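Local coordinates for putative sensory box/GGDEF family protein (Vibrio parahaemolyticus, PDB 3LID) that probably senses an extracellular signal through this PDC-fold domain and relays it to a diguanylate cyclase module that probably makes c-di-GMP from two GTP, at residues K80-L85 with L168-D173; I109-S114 with E138-E143; I130-I135 with P150-L155. All coordinates share one frame; numbering follows the deposited sequence.

All three contacts belong to the first of the two antiparallel sheets of this extracellular domain and a loop beside it, and all converge on a bound phosphate, probably from the crystallisation liquor. Interactions 1 and 3, with centres about 9 Å apart, are joined directly, L170 O lying 2.8 Å from I154 N. Interaction 2, about 13 Å from interaction 1 and 16 Å from interaction 3 between centres, closes the site from the loop side. Its E138 ties it to interaction 1, with OE1 3.0 Å from K80 NZ and OE2 2.9 Å from N171 ND2. R83 and N171, K113 and R139, and R153 supply phosphate donors from interactions 1, 2 and 3 respectively.

Interaction 1: K80-L85 with L168-D173; sequences KQIRFL and LVLNVD. With PO4 (phosphate ion), chain C.
The R83 guanidinium has the end of the Q81 side chain over one face, set toward the rim, while a phosphate oxygen (O2) and a water lie in its plane at the edge. N171 OD1 also sits at that edge, but the N171 amide is turned 73° from the guanidinium. These groups line the phosphate-facing side of a central antiparallel strand pair in a PDC sensor sheet. The guanidinium grips the phosphate with two nitrogens: NH1 reaches O2 at 3.0 Å and NH2 reaches O3 at 2.8 Å. R83 NH2 also donates to N171 OD1 at 2.9 Å, approaching from above the amide plane. N171 ND2 gives a nearly straight bond to phosphate O3 (3.0 Å, 172°) and a second one to E138. A bend at chi3 (-70°) brings the arginine tip back toward the neighbouring strand. The water accepts from R83 NE and donates to V169 O and N171 OD1, tying side chains to backbone. R83 NH1 has a further partner in E91, whose negative charge would offset part of the cluster of positive groups.

R83 and V169 form a hydrogen-bonded pair, R83 N to V169 O and V169 N to R83 O both measuring 2.9 Å. I82 with L170 and F84 with L168 are non-hydrogen-bonded pairs whose side chains occupy the other face of the sheet, I82, F84 and L168 against W69 of helix 59-76, and L168 and L170 against L44 of helix 9-45. There I82 CG2 crosses obliquely onto L170 CD2 at 3.6 Å. At the far end the chain turns a corner, D173 caps the following helix through Y176, and K80 N donates to N171 O at 2.8 Å, nearly along the C=O axis.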
# COMPACT_ATOMS: atom_id res chain seq x y z
N LYS A 80 3.24 -2.43 -8.82
CA LYS A 80 2.31 -2.87 -9.83
C LYS A 80 2.60 -2.16 -11.19
O LYS A 80 2.40 -2.73 -12.24
CB LYS A 80 0.90 -2.59 -9.32
CG LYS A 80 -0.12 -3.21 -10.27
CD LYS A 80 -1.38 -3.57 -9.50
CE LYS A 80 -2.36 -4.30 -10.38
NZ LYS A 80 -2.89 -3.35 -11.40
N GLN A 81 3.16 -0.97 -11.13
CA GLN A 81 3.60 -0.27 -12.33
C GLN A 81 4.77 0.57 -12.00
O GLN A 81 4.90 1.01 -10.89
CB GLN A 81 2.50 0.76 -12.81
CG GLN A 81 1.19 0.08 -13.16
CD GLN A 81 0.19 1.13 -13.66
OE1 GLN A 81 -0.72 1.60 -12.92
NE2 GLN A 81 0.40 1.55 -14.89
N ILE A 82 5.62 0.83 -13.01
CA ILE A 82 6.73 1.74 -12.90
C ILE A 82 6.67 2.53 -14.22
O ILE A 82 6.66 1.91 -15.30
CB ILE A 82 8.08 1.02 -12.83
CG1 ILE A 82 8.07 0.13 -11.54
CG2 ILE A 82 9.26 2.07 -12.78
CD1 ILE A 82 9.37 -0.73 -11.47
N ARG A 83 6.53 3.85 -14.11
CA ARG A 83 6.28 4.67 -15.29
C ARG A 83 7.13 5.91 -15.30
O ARG A 83 7.57 6.45 -14.28
CB ARG A 83 4.87 5.17 -15.23
CG ARG A 83 3.84 4.03 -15.54
CD ARG A 83 2.37 4.54 -15.48
NE ARG A 83 2.05 4.84 -14.05
CZ ARG A 83 0.86 5.32 -13.66
NH1 ARG A 83 -0.11 5.60 -14.58
NH2 ARG A 83 0.61 5.49 -12.36
N PHE A 84 7.31 6.41 -16.52
CA PHE A 84 7.85 7.75 -16.67
C PHE A 84 6.77 8.53 -17.47
O PHE A 84 6.28 8.05 -18.51
CB PHE A 84 9.17 7.77 -17.49
CG PHE A 84 9.77 9.13 -17.54
CD1 PHE A 84 10.44 9.64 -16.42
CD2 PHE A 84 9.53 9.97 -18.65
CE1 PHE A 84 10.96 10.91 -16.41
CE2 PHE A 84 10.07 11.34 -18.66
CZ PHE A 84 10.79 11.76 -17.52
N LEU A 85 6.34 9.66 -16.91
CA LEU A 85 5.38 10.59 -17.58
C LEU A 85 6.18 11.81 -18.01
O LEU A 85 7.04 12.31 -17.30
CB LEU A 85 4.26 11.05 -16.58
CG LEU A 85 3.11 10.04 -16.36
CD1 LEU A 85 3.59 8.68 -15.82
CD2 LEU A 85 2.17 10.71 -15.23
N LEU A 168 9.04 10.44 -12.62
CA LEU A 168 9.04 8.99 -12.31
C LEU A 168 7.88 8.72 -11.36
O LEU A 168 7.74 9.43 -10.38
CB LEU A 168 10.35 8.67 -11.61
CG LEU A 168 10.46 7.26 -11.09
CD1 LEU A 168 10.56 6.30 -12.30
CD2 LEU A 168 11.77 7.09 -10.24
N VAL A 169 7.09 7.69 -11.65
CA VAL A 169 5.95 7.36 -10.81
C VAL A 169 6.00 5.87 -10.56
O VAL A 169 6.08 5.06 -11.50
CB VAL A 169 4.62 7.64 -11.54
CG1 VAL A 169 3.43 7.28 -10.64
CG2 VAL A 169 4.53 9.16 -11.91
N LEU A 170 5.90 5.49 -9.27
CA LEU A 170 5.94 4.05 -8.96
C LEU A 170 4.67 3.71 -8.21
O LEU A 170 4.37 4.37 -7.25
CB LEU A 170 7.16 3.79 -7.99
CG LEU A 170 8.45 4.56 -8.39
CD1 LEU A 170 9.50 4.39 -7.30
CD2 LEU A 170 8.90 3.92 -9.73
N ASN A 171 3.96 2.70 -8.62
CA ASN A 171 2.68 2.37 -7.97
C ASN A 171 2.97 1.21 -7.04
O ASN A 171 3.06 0.06 -7.48
CB ASN A 171 1.61 1.96 -9.00
CG ASN A 171 1.02 3.15 -9.68
OD1 ASN A 171 1.75 4.11 -10.02
ND2 ASN A 171 -0.30 3.14 -9.86
N VAL A 172 3.00 1.54 -5.76
CA VAL A 172 3.16 0.51 -4.69
C VAL A 172 1.81 -0.17 -4.47
O VAL A 172 0.77 0.49 -4.25
CB VAL A 172 3.71 1.16 -3.41
CG1 VAL A 172 3.71 0.09 -2.26
CG2 VAL A 172 5.14 1.78 -3.67
N ASP A 173 1.81 -1.47 -4.60
CA ASP A 173 0.59 -2.27 -4.69
C ASP A 173 0.17 -2.69 -3.24
O ASP A 173 0.78 -3.55 -2.57
CB ASP A 173 0.98 -3.49 -5.51
CG ASP A 173 -0.14 -4.52 -5.64
OD1 ASP A 173 -1.19 -4.41 -5.02
OD2 ASP A 173 0.09 -5.47 -6.38
P PO4 C . -2.99 5.13 -12.11
O1 PO4 C . -2.90 3.75 -12.79
O2 PO4 C . -2.79 6.12 -13.27
O3 PO4 C . -1.89 5.34 -11.11
O4 PO4 C . -4.36 5.33 -11.47
O HOH W 1 3.65 3.81 -11.92

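Interaction 2: I109-S114 with E138-E143; sequences ILRDKS and ERDKGE. With PO4 (phosphate ion), chain C.
R111 and D140 form a salt bridge, with NH1 2.7 Å from OD1, that ties the 109-114 loop to a beta hairpin with a two-residue loop, K141-G142. The oxygen lies close to the guanidinium plane, whereas the nitrogen meets the carboxylate from 39° above its plane; the two flat groups are turned 58° apart. Bends at chi2 and chi3 fold the arginine back, and its NE is held by E91, so NE and NH1 each meet a carboxylate, which restrains the group's rotation. A type I' turn from D140 to E143 closes the hairpin.

Both segments also hold the phosphate. K113 NZ donates to O2 at 2.7 Å, and R139 N donates to O4 at 2.9 Å in a fairly straight bond (162°). K113 NZ sits 3.2 Å above one face of the R111 guanidinium, toward its rim; the nearby phosphate and D140 would probably ease this meeting of like charges. A water accepts from R111 NH2 and lies 2.8 Å from R139 O and 2.7 Å from phosphate O1.

Farther out, D112 shapes its own loop as an Asx turn, its OD1 accepting from S114 N and OG. Packing is slight: R111 CG comes no nearer than 4.5 Å to K141 CG. R139 stays extended, and its NH1 donates to G142 O at 3.0 Å.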
# COMPACT_ATOMS: atom_id res chain seq x y z
N ILE A 109 0.07 0.83 -24.08
CA ILE A 109 -1.21 1.50 -23.80
C ILE A 109 -0.79 2.72 -22.93
O ILE A 109 -0.55 2.54 -21.71
CB ILE A 109 -2.23 0.63 -23.07
CG1 ILE A 109 -2.65 -0.55 -24.01
CG2 ILE A 109 -3.49 1.44 -22.75
CD1 ILE A 109 -3.39 -1.63 -23.28
N LEU A 110 -0.55 3.88 -23.58
CA LEU A 110 0.05 5.04 -22.94
C LEU A 110 -0.99 6.15 -22.91
O LEU A 110 -1.57 6.50 -23.95
CB LEU A 110 1.28 5.47 -23.69
CG LEU A 110 2.34 4.38 -23.73
CD1 LEU A 110 3.53 4.79 -24.59
CD2 LEU A 110 2.86 4.08 -22.29
N ARG A 111 -1.27 6.71 -21.74
CA ARG A 111 -2.40 7.64 -21.61
C ARG A 111 -1.96 8.98 -21.07
O ARG A 111 -0.88 9.14 -20.49
CB ARG A 111 -3.38 7.10 -20.57
CG ARG A 111 -4.18 5.88 -21.03
CD ARG A 111 -3.48 4.54 -20.69
NE ARG A 111 -2.80 4.37 -19.38
CZ ARG A 111 -3.30 3.82 -18.27
NH1 ARG A 111 -4.57 3.35 -18.20
NH2 ARG A 111 -2.54 3.74 -17.22
N ASP A 112 -2.82 9.98 -21.33
CA ASP A 112 -2.59 11.30 -20.74
C ASP A 112 -3.20 11.33 -19.33
O ASP A 112 -4.43 11.26 -19.17
CB ASP A 112 -3.38 12.29 -21.64
CG ASP A 112 -3.37 13.68 -21.12
OD1 ASP A 112 -2.82 13.98 -20.04
OD2 ASP A 112 -3.89 14.51 -21.89
N LYS A 113 -2.33 11.45 -18.29
CA LYS A 113 -2.75 11.41 -16.89
C LYS A 113 -2.83 12.79 -16.30
O LYS A 113 -2.89 12.97 -15.07
CB LYS A 113 -1.75 10.59 -16.09
CG LYS A 113 -1.81 9.15 -16.49
CD LYS A 113 -3.02 8.42 -15.82
CE LYS A 113 -3.17 7.03 -16.40
NZ LYS A 113 -4.21 6.20 -15.61
N SER A 114 -2.79 13.80 -17.18
CA SER A 114 -2.72 15.16 -16.65
C SER A 114 -3.91 15.63 -15.81
O SER A 114 -3.73 16.61 -15.02
CB SER A 114 -2.42 16.15 -17.77
OG SER A 114 -3.54 16.19 -18.64
N GLU A 138 -6.40 2.61 -8.59
CA GLU A 138 -5.98 2.87 -10.00
C GLU A 138 -7.16 3.12 -10.96
O GLU A 138 -8.25 2.54 -10.77
CB GLU A 138 -5.22 1.70 -10.49
CG GLU A 138 -3.84 1.65 -9.76
CD GLU A 138 -2.90 0.54 -10.27
OE1 GLU A 138 -3.37 -0.40 -10.90
OE2 GLU A 138 -1.62 0.57 -10.05
N ARG A 139 -6.90 3.96 -11.95
CA ARG A 139 -7.92 4.20 -12.99
C ARG A 139 -7.27 4.16 -14.38
O ARG A 139 -6.06 4.38 -14.53
CB ARG A 139 -8.52 5.61 -12.80
CG ARG A 139 -9.41 5.70 -11.50
CD ARG A 139 -10.05 7.11 -11.25
NE ARG A 139 -10.89 6.98 -10.04
CZ ARG A 139 -12.20 6.82 -9.96
NH1 ARG A 139 -13.00 6.76 -11.04
NH2 ARG A 139 -12.74 6.74 -8.71
N ASP A 140 -8.14 3.92 -15.39
CA ASP A 140 -7.77 3.96 -16.85
C ASP A 140 -8.80 4.91 -17.45
O ASP A 140 -10.00 4.62 -17.41
CB ASP A 140 -8.05 2.60 -17.52
CG ASP A 140 -7.25 1.46 -16.99
OD1 ASP A 140 -6.05 1.63 -16.65
OD2 ASP A 140 -7.80 0.32 -17.04
N LYS A 141 -8.31 6.01 -18.06
CA LYS A 141 -9.20 7.04 -18.67
C LYS A 141 -10.29 7.44 -17.70
O LYS A 141 -11.50 7.51 -18.05
CB LYS A 141 -9.75 6.48 -19.99
CG LYS A 141 -8.61 6.40 -21.01
CD LYS A 141 -9.06 5.69 -22.27
CE LYS A 141 -8.68 6.53 -23.43
NZ LYS A 141 -9.64 7.65 -23.23
N GLY A 142 -9.88 7.60 -16.42
CA GLY A 142 -10.78 7.96 -15.38
C GLY A 142 -11.74 6.88 -14.84
O GLY A 142 -12.56 7.19 -13.98
N GLU A 143 -11.71 5.68 -15.38
CA GLU A 143 -12.62 4.64 -14.94
C GLU A 143 -11.86 3.76 -13.98
O GLU A 143 -10.72 3.41 -14.25
CB GLU A 143 -13.00 3.77 -16.15
CG GLU A 143 -13.77 4.64 -17.17
CD GLU A 143 -14.26 3.84 -18.42
OE1 GLU A 143 -14.20 2.57 -18.43
OE2 GLU A 143 -14.71 4.52 -19.39
P PO4 C . -2.99 5.13 -12.11
O1 PO4 C . -2.90 3.75 -12.79
O2 PO4 C . -2.79 6.12 -13.27
O3 PO4 C . -1.89 5.34 -11.11
O4 PO4 C . -4.36 5.33 -11.47
O HOH W 2 -3.93 2.57 -14.97

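Interaction 3: I130-I135 with P150-L155; sequences ISAWGI and PSLRIL. With PO4 (phosphate ion), chain C; EDO (1,2-ethanediol), chain G; EDO (1,2-ethanediol), chain H.
S131 and L155 are a hydrogen-bonded antiparallel pair: S131 N donates to L155 O and L155 N to S131 O, both at 2.9 Å. W133 N bonds to R153 O. Beyond W133 the regular pairing is interrupted, and a water sits between the strands, although I135 CA comes back to S151 O. It accepts from R153 N (2.9 Å) and R153 NH1 (2.8 Å), and is close to G134 O and S151 O, bridging R153 N to the facing chain where that nitrogen makes no direct bond.

On one face of the pair A132 CB packs against L152 CD2 at 3.8 Å and against the tip of I154. I135 continues this apolar row: its CG1 meets L152 CB at 3.9 Å while its CG2 runs beside P150 CB. I154 reaches on to helix 9-45.

R153 projects from the opposite side, extended from CG to NE, with S151 CB over one face of its guanidinium. Its NE donates to phosphate O3 at 2.6 Å (160°), and NH2 donates to O4 at 2.9 Å. NH1 donates to E136 O, so the guanidinium is held from the protein side as well. W133, with CG anti to the backbone N (chi1 -172°), has R153 NH1 near its ring edge and bonds through NE1 to E136. Y118 and Y121 of helix 117-124 cover this side, meeting W133 and L155. An antiparallel sheet with the long N-terminal helix on one face and a binding site on the other is the arrangement of PDC sensor domains; the ion, probably from the crystallisation liquor, may mark their ligand pocket.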
# COMPACT_ATOMS: atom_id res chain seq x y z
N ILE A 130 11.57 13.47 -3.93
CA ILE A 130 10.71 12.28 -3.90
C ILE A 130 9.57 12.50 -2.91
O ILE A 130 9.84 12.85 -1.74
CB ILE A 130 11.53 11.09 -3.50
CG1 ILE A 130 12.77 10.97 -4.44
CG2 ILE A 130 10.65 9.84 -3.57
CD1 ILE A 130 13.67 9.77 -4.13
N SER A 131 8.33 12.34 -3.34
CA SER A 131 7.27 12.43 -2.39
C SER A 131 6.28 11.32 -2.78
O SER A 131 6.65 10.39 -3.47
CB SER A 131 6.58 13.79 -2.43
OG SER A 131 5.60 13.95 -1.35
N ALA A 132 5.06 11.39 -2.26
CA ALA A 132 4.09 10.30 -2.46
C ALA A 132 2.66 10.77 -2.36
O ALA A 132 2.40 11.76 -1.67
CB ALA A 132 4.32 9.09 -1.46
N TRP A 133 1.75 10.10 -3.06
CA TRP A 133 0.34 10.44 -3.05
C TRP A 133 -0.34 9.48 -2.04
O TRP A 133 0.13 8.34 -1.82
CB TRP A 133 -0.24 10.25 -4.47
CG TRP A 133 -1.63 10.74 -4.63
CD1 TRP A 133 -2.71 10.01 -5.00
CD2 TRP A 133 -2.07 12.11 -4.49
NE1 TRP A 133 -3.83 10.85 -5.06
CE2 TRP A 133 -3.47 12.12 -4.73
CE3 TRP A 133 -1.42 13.30 -4.09
CZ2 TRP A 133 -4.25 13.30 -4.69
CZ3 TRP A 133 -2.20 14.51 -4.03
CH2 TRP A 133 -3.60 14.48 -4.30
N GLY A 134 -1.43 9.96 -1.40
CA GLY A 134 -2.24 9.04 -0.51
C GLY A 134 -2.75 7.81 -1.29
O GLY A 134 -3.03 7.86 -2.50
N ILE A 135 -2.96 6.71 -0.58
CA ILE A 135 -3.47 5.48 -1.21
C ILE A 135 -4.79 5.76 -1.94
O ILE A 135 -5.67 6.42 -1.40
CB ILE A 135 -3.67 4.40 -0.12
CG1 ILE A 135 -2.26 3.98 0.36
CG2 ILE A 135 -4.39 3.17 -0.75
CD1 ILE A 135 -2.33 3.14 1.69
N PRO A 150 -5.78 -0.67 -4.98
CA PRO A 150 -5.32 0.45 -4.17
C PRO A 150 -3.78 0.61 -4.29
O PRO A 150 -3.03 -0.41 -4.12
CB PRO A 150 -5.75 0.09 -2.69
CG PRO A 150 -5.77 -1.46 -2.73
CD PRO A 150 -6.16 -1.86 -4.20
N SER A 151 -3.34 1.80 -4.68
CA SER A 151 -1.90 2.05 -4.94
C SER A 151 -1.46 3.25 -4.17
O SER A 151 -2.21 4.23 -4.03
CB SER A 151 -1.60 2.45 -6.43
OG SER A 151 -1.63 1.39 -7.31
N LEU A 152 -0.22 3.17 -3.67
CA LEU A 152 0.45 4.29 -3.04
C LEU A 152 1.52 4.75 -4.05
O LEU A 152 2.45 4.01 -4.38
CB LEU A 152 1.05 3.79 -1.71
CG LEU A 152 1.42 4.95 -0.76
CD1 LEU A 152 1.65 4.38 0.75
CD2 LEU A 152 2.61 5.69 -1.27
N ARG A 153 1.31 5.91 -4.62
CA ARG A 153 2.16 6.29 -5.80
C ARG A 153 3.34 7.11 -5.27
O ARG A 153 3.17 8.16 -4.64
CB ARG A 153 1.32 7.18 -6.76
CG ARG A 153 0.28 6.27 -7.50
CD ARG A 153 -0.83 7.16 -8.15
NE ARG A 153 -1.87 6.34 -8.72
CZ ARG A 153 -2.86 5.82 -8.01
NH1 ARG A 153 -2.91 6.02 -6.66
NH2 ARG A 153 -3.77 5.07 -8.63
N ILE A 154 4.55 6.67 -5.58
CA ILE A 154 5.77 7.46 -5.26
C ILE A 154 6.02 8.37 -6.51
O ILE A 154 5.87 7.86 -7.65
CB ILE A 154 6.95 6.54 -5.12
CG1 ILE A 154 6.59 5.34 -4.18
CG2 ILE A 154 8.15 7.35 -4.63
CD1 ILE A 154 6.15 5.79 -2.75
N LEU A 155 6.32 9.63 -6.28
CA LEU A 155 6.39 10.65 -7.33
C LEU A 155 7.71 11.36 -7.23
O LEU A 155 8.12 11.71 -6.16
CB LEU A 155 5.28 11.64 -7.07
CG LEU A 155 3.89 11.01 -6.96
CD1 LEU A 155 2.92 12.11 -6.50
CD2 LEU A 155 3.42 10.50 -8.44
P PO4 C . -2.99 5.13 -12.11
O1 PO4 C . -2.90 3.75 -12.79
O2 PO4 C . -2.79 6.12 -13.27
O3 PO4 C . -1.89 5.34 -11.11
O4 PO4 C . -4.36 5.33 -11.47
C1 EDO G . 0.83 14.54 -0.38
O1 EDO G . 0.29 13.21 -0.38
C2 EDO G . -0.28 15.54 -0.63
O2 EDO G . -1.53 14.91 -0.36
C1 EDO H . -10.06 3.59 -1.47
O1 EDO H . -10.50 3.34 -0.07
C2 EDO H . -8.56 3.39 -1.52
O2 EDO H . -7.92 4.45 -0.81
O HOH W 3 -1.44 6.94 -4.44